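PDB 2X3E: beta-ketoacyl-[acyl-carrier-protein] synthase III from Pseudomonas aeruginosa, which probably catalyses the first condensation of bacterial fatty acid synthesis, joining acetyl-CoA and malonyl-ACP to give 3-oxobutanoyl-ACP with release of CO2. Local coordinates for residues V237-S242 and A320-K325; D243-V248 and G302-L307; A179-S184 and V230-D235. The protein carries 1 engineered substitution. All blocks are in the same frame, centred on the assembly; numbering follows the deposited sequence. Where two conformers were deposited one is given.

Contact 1 of 3, residues V237-S242 and A320-K325; sequences VGWQAS and ALRWPK
Trp-239 packed against Ala-320 and Leu-321 forms the close part of this contact, in the C-terminal half of the thiolase fold, where the end of helix 215-237 meets the end of strand 315-322. The helix stops at Val-237. Gly-238 breaks away with a positive phi of 79°, and the chain then brings the six-membered rim of the Trp-239 indole against the strand. Trp-239 CG is set beside the backbone N, anti to its own carbonyl carbon (chi1 -63°), and from there the ring reaches across to the strand. CZ3 of Trp-239 sits 4.0 Å from Ala-320 CB, which approaches obliquely, while Trp-239 CH2 points in the ring plane at Leu-321 O, 3.7 Å away. That oxygen probably also accepts a hydrogen bond from the backbone of Met-305 on the next strand, and its meeting with the ring is a van der Waals contact. Leu-178 and Leu-234 extend this apolar packing around the indole.

Elsewhere the fit is looser. Val-237 is modelled in two conformers, so its approach to Ala-320 is uncertain. Toward the partly exposed side the aliphatic stem of Arg-322 comes obliquely to the indole, and the same arginine side chain also packs on Glu-174. No hydrogen bond joins the two segments. On the arginine side the closest approach is from Trp-239 CZ2 to Arg-322 CG, 4.3 Å.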
loop_
_atom_site.group_PDB
_atom_site.type_symbol
_atom_site.label_atom_id
_atom_site.label_comp_id
_atom_site.label_asym_id
_atom_site.label_seq_id
_atom_site.Cartn_x
_atom_site.Cartn_y
_atom_site.Cartn_z
ATOM N N VAL A 237 -24.428 -3.654 11.022
ATOM C CA VAL A 237 -24.664 -5.096 11.048
ATOM C C VAL A 237 -25.870 -5.456 11.928
ATOM O O VAL A 237 -26.318 -6.606 11.944
ATOM C CB VAL A 237 -23.390 -5.847 11.489
ATOM C CG1 VAL A 237 -23.230 -5.803 13.005
ATOM C CG2 VAL A 237 -23.405 -7.281 10.964
ATOM N N GLY A 238 -26.407 -4.465 12.639
ATOM C CA GLY A 238 -27.600 -4.655 13.456
ATOM C C GLY A 238 -27.329 -5.325 14.789
ATOM O O GLY A 238 -28.150 -6.102 15.274
ATOM N N TRP A 239 -26.174 -5.024 15.380
ATOM C CA TRP A 239 -25.840 -5.483 16.726
ATOM C C TRP A 239 -25.909 -4.321 17.701
ATOM O O TRP A 239 -25.592 -3.192 17.348
ATOM C CB TRP A 239 -24.424 -6.060 16.789
ATOM C CG TRP A 239 -24.192 -7.272 15.970
ATOM C CD1 TRP A 239 -25.133 -8.099 15.429
ATOM C CD2 TRP A 239 -22.921 -7.814 15.605
ATOM N NE1 TRP A 239 -24.524 -9.115 14.735
ATOM C CE2 TRP A 239 -23.166 -8.968 14.832
ATOM C CE3 TRP A 239 -21.594 -7.431 15.853
ATOM C CZ2 TRP A 239 -22.137 -9.746 14.303
ATOM C CZ3 TRP A 239 -20.572 -8.201 15.325
ATOM C CH2 TRP A 239 -20.849 -9.352 14.561
ATOM N N GLN A 240 -26.329 -4.608 18.927
ATOM C CA GLN A 240 -26.165 -3.676 20.034
ATOM C C GLN A 240 -24.784 -3.928 20.625
ATOM O O GLN A 240 -24.183 -4.976 20.377
ATOM C CB GLN A 240 -27.229 -3.909 21.101
ATOM C CG GLN A 240 -28.658 -3.671 20.639
ATOM C CD GLN A 240 -29.674 -3.958 21.735
ATOM O OE1 GLN A 240 -29.402 -3.757 22.920
ATOM N NE2 GLN A 240 -30.855 -4.425 21.341
ATOM N N ALA A 241 -24.281 -2.986 21.414
ATOM C CA ALA A 241 -22.988 -3.175 22.074
ATOM C C ALA A 241 -22.987 -4.462 22.904
ATOM O O ALA A 241 -22.009 -5.200 22.890
ATOM C CB ALA A 241 -22.636 -1.978 22.945
ATOM N N SER A 242 -24.096 -4.735 23.595
ATOM C CA SER A 242 -24.231 -5.946 24.417
ATOM C C SER A 242 -24.152 -7.258 23.622
ATOM O O SER A 242 -23.878 -8.304 24.205
ATOM C CB SER A 242 -25.534 -5.912 25.227
ATOM O OG SER A 242 -26.675 -5.888 24.383
ATOM N N ALA A 320 -16.707 -5.903 11.198
ATOM C CA ALA A 320 -17.477 -6.867 11.982
ATOM C C ALA A 320 -17.383 -8.236 11.323
ATOM O O ALA A 320 -17.414 -8.336 10.101
ATOM C CB ALA A 320 -18.935 -6.442 12.072
ATOM N N LEU A 321 -17.276 -9.277 12.141
ATOM C CA LEU A 321 -17.341 -10.658 11.673
ATOM C C LEU A 321 -17.756 -11.560 12.829
ATOM O O LEU A 321 -17.659 -11.167 13.989
ATOM C CB LEU A 321 -15.983 -11.112 11.116
ATOM C CG LEU A 321 -14.824 -11.327 12.104
ATOM C CD1 LEU A 321 -13.683 -12.111 11.436
ATOM C CD2 LEU A 321 -14.304 -9.996 12.672
ATOM N N ARG A 322 -18.236 -12.758 12.516
ATOM C CA ARG A 322 -18.383 -13.792 13.534
ATOM C C ARG A 322 -17.125 -14.641 13.487
ATOM O O ARG A 322 -16.661 -15.001 12.407
ATOM C CB ARG A 322 -19.637 -14.631 13.303
ATOM C CG ARG A 322 -20.935 -13.849 13.548
ATOM C CD ARG A 322 -22.169 -14.724 13.393
ATOM N NE ARG A 322 -22.191 -15.381 12.085
ATOM C CZ ARG A 322 -22.264 -16.699 11.876
ATOM N NH1 ARG A 322 -22.356 -17.567 12.889
ATOM N NH2 ARG A 322 -22.266 -17.159 10.631
ATOM N N TRP A 323 -16.550 -14.924 14.653
ATOM C CA TRP A 323 -15.242 -15.579 14.711
ATOM C C TRP A 323 -15.389 -17.047 14.317
ATOM O O TRP A 323 -16.260 -17.742 14.853
ATOM C CB TRP A 323 -14.623 -15.454 16.110
ATOM C CG TRP A 323 -13.240 -16.044 16.197
ATOM C CD1 TRP A 323 -12.869 -17.171 16.861
ATOM C CD2 TRP A 323 -12.060 -15.544 15.564
ATOM N NE1 TRP A 323 -11.526 -17.401 16.693
ATOM C CE2 TRP A 323 -11.004 -16.413 15.898
ATOM C CE3 TRP A 323 -11.795 -14.443 14.746
ATOM C CZ2 TRP A 323 -9.699 -16.217 15.444
ATOM C CZ3 TRP A 323 -10.492 -14.246 14.295
ATOM C CH2 TRP A 323 -9.463 -15.134 14.646
ATOM N N PRO A 324 -14.558 -17.518 13.368
ATOM C CA PRO A 324 -14.651 -18.893 12.907
ATOM C C PRO A 324 -13.833 -19.844 13.766
ATOM O O PRO A 324 -13.086 -19.408 14.646
ATOM C CB PRO A 324 -14.060 -18.815 11.500
ATOM C CG PRO A 324 -13.008 -17.775 11.612
ATOM C CD PRO A 324 -13.492 -16.788 12.652
ATOM N N LYS A 325 -13.970 -21.134 13.494
ATOM C CA LYS A 325 -13.179 -22.153 14.177
ATOM C C LYS A 325 -11.778 -22.183 13.574
ATOM O O LYS A 325 -11.589 -22.667 12.455
ATOM C CB LYS A 325 -13.846 -23.522 14.043
ATOM C CG LYS A 325 -15.260 -23.576 14.623
ATOM C CD LYS A 325 -15.969 -24.874 14.269
ATOM C CE LYS A 325 -17.404 -24.881 14.783
ATOM N NZ LYS A 325 -18.232 -23.796 14.168
#

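Contact 2 of 3, residues D243-V248 and G302-L307; sequences DLHHLV and GGNMVL
The carbonyl oxygen of Asn-304 is gripped by two successive amides of the other segment, His-245 N at 2.9 Å and His-246 N at 3.0 Å from Asn-304 O. They sit at the start of a parallel beta ladder between strands 246-249 and 304-311 of the C-terminal sheet in the thiolase fold, whose first bridge pairs His-246 with Met-305. The His-246 amide comes nearly along the C=O axis, whereas that of His-245 arrives more bent, with an angle of 141° at its hydrogen. From there the ladder continues regularly: Val-306 N donates to His-246 O, and Val-248 N to Val-306 O.

Ahead of it, side chains take over. ND2 of Asn-304 donates to Asp-243 O at 2.9 Å in a nearly straight bond (165°). The donor stands above the carbonyl plane, while the acceptor lies in the plane of the amide. Asn-304 N in turn donates to His-245 ND1 at 3.1 Å, tilted from the ring plane. The neighbouring imidazole, His-246, receives the backbone N-H of Arg-300 at NE2, and His-245 CB lies over one of its faces, displaced toward the rim.

The two faces of the ladder differ. On one, the side chains of Leu-244 and Val-306 cross at about a right angle, with Leu-244 CD2 3.6 Å from Val-306 CG2, and Leu-247 lies side by side with Val-306, all beneath helix 215-237. On the other, Met-305 bends at chi3 (-82°) and brings CE within 3.7 Å of His-246 CB; Val-248 and Met-305 also meet Leu-290 of helix 285-295. Beside them Val-248 and Leu-307 point the same way, with Val-248 CB 3.5 Å from Leu-307 CD2.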
loop_
_atom_site.group_PDB
_atom_site.type_symbol
_atom_site.label_atom_id
_atom_site.label_comp_id
_atom_site.label_asym_id
_atom_site.label_seq_id
_atom_site.Cartn_x
_atom_site.Cartn_y
_atom_site.Cartn_z
ATOM N N ASP A 243 -24.398 -7.203 22.309
ATOM C CA ASP A 243 -24.320 -8.393 21.445
ATOM C C ASP A 243 -22.882 -8.776 21.099
ATOM O O ASP A 243 -22.634 -9.891 20.635
ATOM C CB ASP A 243 -25.069 -8.173 20.127
ATOM C CG ASP A 243 -26.570 -8.076 20.297
ATOM O OD1 ASP A 243 -27.147 -8.796 21.142
ATOM O OD2 ASP A 243 -27.180 -7.287 19.541
ATOM N N LEU A 244 -21.949 -7.847 21.295
ATOM C CA LEU A 244 -20.535 -8.094 21.011
ATOM C C LEU A 244 -19.929 -9.049 22.032
ATOM O O LEU A 244 -20.016 -8.807 23.237
ATOM C CB LEU A 244 -19.726 -6.792 21.059
ATOM C CG LEU A 244 -19.267 -6.080 19.804
ATOM C CD1 LEU A 244 -18.318 -4.959 20.225
ATOM C CD2 LEU A 244 -18.591 -7.030 18.817
ATOM N N HIS A 245 -19.317 -10.126 21.554
ATOM C CA HIS A 245 -18.565 -11.030 22.418
ATOM C C HIS A 245 -17.116 -10.572 22.537
ATOM O O HIS A 245 -16.518 -10.677 23.608
ATOM C CB HIS A 245 -18.591 -12.466 21.877
ATOM C CG HIS A 245 -19.923 -13.139 22.001
ATOM N ND1 HIS A 245 -20.866 -13.112 20.996
ATOM C CD2 HIS A 245 -20.461 -13.871 23.004
ATOM C CE1 HIS A 245 -21.933 -13.791 21.378
ATOM N NE2 HIS A 245 -21.713 -14.264 22.593
ATOM N N HIS A 246 -16.560 -10.087 21.427
ATOM C CA HIS A 246 -15.135 -9.758 21.338
ATOM C C HIS A 246 -14.883 -8.439 20.624
ATOM O O HIS A 246 -15.276 -8.255 19.472
ATOM C CB HIS A 246 -14.376 -10.861 20.597
ATOM C CG HIS A 246 -14.691 -12.238 21.083
ATOM N ND1 HIS A 246 -14.366 -12.668 22.350
ATOM C CD2 HIS A 246 -15.292 -13.284 20.470
ATOM C CE1 HIS A 246 -14.770 -13.916 22.504
ATOM N NE2 HIS A 246 -15.332 -14.315 21.376
ATOM N N LEU A 247 -14.221 -7.525 21.319
ATOM C CA LEU A 247 -13.723 -6.298 20.724
ATOM C C LEU A 247 -12.200 -6.382 20.702
ATOM O O LEU A 247 -11.569 -6.547 21.754
ATOM C CB LEU A 247 -14.162 -5.086 21.538
ATOM C CG LEU A 247 -13.764 -3.719 20.967
ATOM C CD1 LEU A 247 -14.304 -3.522 19.558
ATOM C CD2 LEU A 247 -14.251 -2.611 21.906
ATOM N N VAL A 248 -11.623 -6.289 19.510
ATOM C CA VAL A 248 -10.176 -6.381 19.331
ATOM C C VAL A 248 -9.666 -5.075 18.721
ATOM O O VAL A 248 -9.617 -4.920 17.502
ATOM C CB VAL A 248 -9.768 -7.562 18.435
ATOM C CG1 VAL A 248 -8.267 -7.781 18.533
ATOM C CG2 VAL A 248 -10.509 -8.819 18.839
ATOM N N GLY A 302 -17.981 -18.679 16.487
ATOM C CA GLY A 302 -19.182 -17.951 16.066
ATOM C C GLY A 302 -19.506 -16.704 16.879
ATOM O O GLY A 302 -20.559 -16.090 16.684
ATOM N N GLY A 303 -18.610 -16.315 17.783
ATOM C CA GLY A 303 -18.817 -15.129 18.606
ATOM C C GLY A 303 -18.819 -13.856 17.776
ATOM O O GLY A 303 -18.037 -13.713 16.830
ATOM N N ASN A 304 -19.713 -12.935 18.120
ATOM C CA ASN A 304 -19.769 -11.633 17.452
ATOM C C ASN A 304 -18.518 -10.821 17.782
ATOM O O ASN A 304 -18.208 -10.604 18.953
ATOM C CB ASN A 304 -21.018 -10.862 17.881
ATOM C CG ASN A 304 -22.303 -11.565 17.489
ATOM O OD1 ASN A 304 -22.356 -12.264 16.475
ATOM N ND2 ASN A 304 -23.350 -11.379 18.289
ATOM N N MET A 305 -17.813 -10.379 16.747
ATOM C CA MET A 305 -16.524 -9.713 16.903
ATOM C C MET A 305 -16.422 -8.446 16.055
ATOM O O MET A 305 -16.927 -8.388 14.928
ATOM C CB MET A 305 -15.401 -10.679 16.513
ATOM C CG MET A 305 -13.989 -10.095 16.559
ATOM S SD MET A 305 -12.756 -11.323 16.081
ATOM C CE MET A 305 -12.569 -12.217 17.622
ATOM N N VAL A 306 -15.766 -7.434 16.617
ATOM C CA VAL A 306 -15.360 -6.249 15.875
ATOM C C VAL A 306 -13.868 -5.991 16.087
ATOM O O VAL A 306 -13.362 -6.037 17.218
ATOM C CB VAL A 306 -16.179 -5.013 16.283
ATOM C CG1 VAL A 306 -15.619 -3.734 15.641
ATOM C CG2 VAL A 306 -17.640 -5.210 15.889
ATOM N N LEU A 307 -13.175 -5.759 14.977
ATOM C CA LEU A 307 -11.795 -5.326 14.985
ATOM C C LEU A 307 -11.828 -3.840 14.678
ATOM O O LEU A 307 -12.565 -3.407 13.798
ATOM C CB LEU A 307 -10.981 -6.058 13.917
ATOM C CG LEU A 307 -11.172 -7.570 13.812
ATOM C CD1 LEU A 307 -10.305 -8.144 12.685
ATOM C CD2 LEU A 307 -10.855 -8.253 15.130
#

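Contact 3 of 3, residues A179-S184 and V230-D235; sequences AFDLGS and VRRVLD
Asp-181 meets the edge of the Arg-232 guanidinium, the carboxylate and guanidinium planes being turned 62° apart. Arg-232 uses NE and NH2 in a side-on, two-point salt bridge. Asp-181 OD1 lies in the guanidinium plane, 3.0 Å from Arg-232 NE along an almost straight N-H, but is itself met from above the carboxylate plane. The second bond is more bent: Arg-232 NH2 reaches Asp-181 OD2 at 2.9 Å on its syn side, with some tilt at both groups. The arginine chain is bent at chi3 (-68°), which puts NE in position for the first of these bonds. A water donates to Asp-181 OD1 and is weakly bound to Arg-232 NH2.

The carboxylate has further partners on the same helix: Ser-229 OG bonds to OD2, and Arg-236 forms a second salt bridge through OD1. Such surroundings would be expected to keep this buried aspartate ionised.

Next to the polar grip the packing is apolar. Val-233 has CG2 anti to its backbone N, directed at the strand; it rests 3.4 Å from Ala-179 O and 3.7 Å from Ala-179 CB. The axes of the two segments approach to 7.8 Å and run at 148°, so the helix passes roughly antiparallel over the strand.

Phe-180 and Leu-182 point to the other side, against helix 114-127, and pack on Leu-130 and Leu-104 of the second subunit. Strand 177-184 therefore lies between an outer helix and a central one, the layered alpha-beta-alpha-beta-alpha arrangement of the thiolase fold.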
loop_
_atom_site.group_PDB
_atom_site.type_symbol
_atom_site.label_atom_id
_atom_site.label_comp_id
_atom_site.label_asym_id
_atom_site.label_seq_id
_atom_site.Cartn_x
_atom_site.Cartn_y
_atom_site.Cartn_z
ATOM N N ALA A 179 -19.200 -6.191 7.573
ATOM C CA ALA A 179 -19.407 -4.766 7.358
ATOM C C ALA A 179 -18.120 -4.038 7.693
ATOM O O ALA A 179 -17.393 -4.472 8.576
ATOM C CB ALA A 179 -20.535 -4.257 8.233
ATOM N N PHE A 180 -17.841 -2.948 6.976
ATOM C CA PHE A 180 -16.672 -2.117 7.229
ATOM C C PHE A 180 -17.061 -0.680 7.545
ATOM O O PHE A 180 -18.100 -0.181 7.095
ATOM C CB PHE A 180 -15.754 -2.079 6.005
ATOM C CG PHE A 180 -14.915 -3.298 5.821
ATOM C CD1 PHE A 180 -13.631 -3.353 6.334
ATOM C CD2 PHE A 180 -15.388 -4.376 5.099
ATOM C CE1 PHE A 180 -12.837 -4.476 6.137
ATOM C CE2 PHE A 180 -14.602 -5.502 4.906
ATOM C CZ PHE A 180 -13.332 -5.546 5.425
ATOM N N ASP A 181 -16.216 -0.033 8.343
ATOM C CA ASP A 181 -16.175 1.416 8.470
ATOM C C ASP A 181 -14.736 1.813 8.204
ATOM O O ASP A 181 -13.834 1.260 8.821
ATOM C CB ASP A 181 -16.560 1.871 9.876
ATOM C CG ASP A 181 -16.472 3.378 10.039
ATOM O OD1 ASP A 181 -17.260 4.099 9.383
ATOM O OD2 ASP A 181 -15.614 3.848 10.811
ATOM N N LEU A 182 -14.516 2.747 7.280
ATOM C CA LEU A 182 -13.163 3.178 6.927
ATOM C C LEU A 182 -13.137 4.677 6.659
ATOM O O LEU A 182 -13.995 5.197 5.937
ATOM C CB LEU A 182 -12.672 2.454 5.675
ATOM C CG LEU A 182 -12.589 0.927 5.702
ATOM C CD1 LEU A 182 -12.586 0.372 4.283
ATOM C CD2 LEU A 182 -11.354 0.469 6.474
ATOM N N GLY A 183 -12.151 5.362 7.234
ATOM C CA GLY A 183 -12.017 6.797 7.052
ATOM C C GLY A 183 -10.619 7.323 7.287
ATOM O O GLY A 183 -9.671 6.569 7.569
ATOM N N SER A 184 -10.498 8.637 7.155
ATOM C CA SER A 184 -9.239 9.330 7.347
ATOM C C SER A 184 -9.498 10.804 7.622
ATOM O O SER A 184 -10.552 11.337 7.270
ATOM C CB SER A 184 -8.340 9.171 6.111
ATOM O OG SER A 184 -8.805 9.943 5.013
ATOM N N VAL A 230 -16.605 1.751 15.900
ATOM C CA VAL A 230 -17.268 0.520 16.328
ATOM C C VAL A 230 -18.781 0.715 16.275
ATOM O O VAL A 230 -19.491 -0.103 15.701
ATOM C CB VAL A 230 -16.837 0.080 17.752
ATOM C CG1 VAL A 230 -17.660 -1.127 18.216
ATOM C CG2 VAL A 230 -15.350 -0.251 17.782
ATOM N N ARG A 231 -19.271 1.812 16.853
ATOM C CA ARG A 231 -20.715 2.066 16.865
ATOM C C ARG A 231 -21.311 2.071 15.461
ATOM O O ARG A 231 -22.386 1.523 15.247
ATOM C CB ARG A 231 -21.063 3.388 17.557
ATOM C CG ARG A 231 -22.561 3.724 17.515
ATOM C CD ARG A 231 -23.409 2.640 18.183
ATOM N NE ARG A 231 -23.210 2.643 19.630
ATOM C CZ ARG A 231 -23.677 1.730 20.479
ATOM N NH1 ARG A 231 -24.370 0.686 20.048
ATOM N NH2 ARG A 231 -23.434 1.866 21.779
ATOM N N ARG A 232 -20.618 2.691 14.512
ATOM C CA ARG A 232 -21.098 2.728 13.128
ATOM C C ARG A 232 -21.228 1.336 12.516
ATOM O O ARG A 232 -22.223 1.030 11.850
ATOM C CB ARG A 232 -20.198 3.620 12.274
ATOM C CG ARG A 232 -20.319 5.084 12.668
ATOM C CD ARG A 232 -19.737 6.005 11.645
ATOM N NE ARG A 232 -18.283 5.905 11.538
ATOM C CZ ARG A 232 -17.406 6.500 12.352
ATOM N NH1 ARG A 232 -17.807 7.243 13.384
ATOM N NH2 ARG A 232 -16.107 6.341 12.134
ATOM N N VAL A 233 -20.237 0.486 12.751
ATOM C CA VAL A 233 -20.279 -0.870 12.206
ATOM C C VAL A 233 -21.325 -1.743 12.954
ATOM O O VAL A 233 -21.984 -2.586 12.341
ATOM C CB VAL A 233 -18.851 -1.485 12.144
ATOM C CG1 VAL A 233 -18.440 -2.086 13.479
ATOM C CG2 VAL A 233 -18.749 -2.507 11.021
ATOM N N LEU A 234 -21.506 -1.506 14.259
ATOM C CA LEU A 234 -22.572 -2.181 15.027
ATOM C C LEU A 234 -23.947 -1.860 14.437
ATOM O O LEU A 234 -24.756 -2.765 14.176
ATOM C CB LEU A 234 -22.535 -1.776 16.510
ATOM C CG LEU A 234 -21.357 -2.272 17.358
ATOM C CD1 LEU A 234 -21.483 -1.749 18.787
ATOM C CD2 LEU A 234 -21.293 -3.783 17.343
ATOM N N ASP A 235 -24.187 -0.570 14.211
ATOM C CA ASP A 235 -25.416 -0.094 13.581
ATOM C C ASP A 235 -25.608 -0.689 12.187
ATOM O O ASP A 235 -26.724 -1.027 11.805
ATOM C CB ASP A 235 -25.429 1.443 13.502
ATOM C CG ASP A 235 -25.673 2.110 14.853
ATOM O OD1 ASP A 235 -26.167 1.438 15.793
ATOM O OD2 ASP A 235 -25.379 3.325 14.976
HETATM O O HOH W 1 -15.677 6.521 8.797
#

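Overall arrangement
All three contacts belong to one four-stranded sheet and the outer helix 215-237. Contacts 1 and 2 adjoin, their centres about 5 Å apart, and Trp-239 CZ2 packs 3.3 Å from Asn-304 OD1 where they meet. Contact 3 lies at the other edge of the sheet, on strand 177-184, across from strand 246-249; its centre is about 12 Å from that of contact 1 and 14 Å from that of contact 2. Helix residues Val-230 and Val-233 connect it to Val-306, and Leu-234 to Leu-244. Contact 2 comes nearest to the predicted catalytic residues: the side chain of Val-248 is about 8 Å from that of His-250, whereas contacts 1 and 3 lie away from the active site.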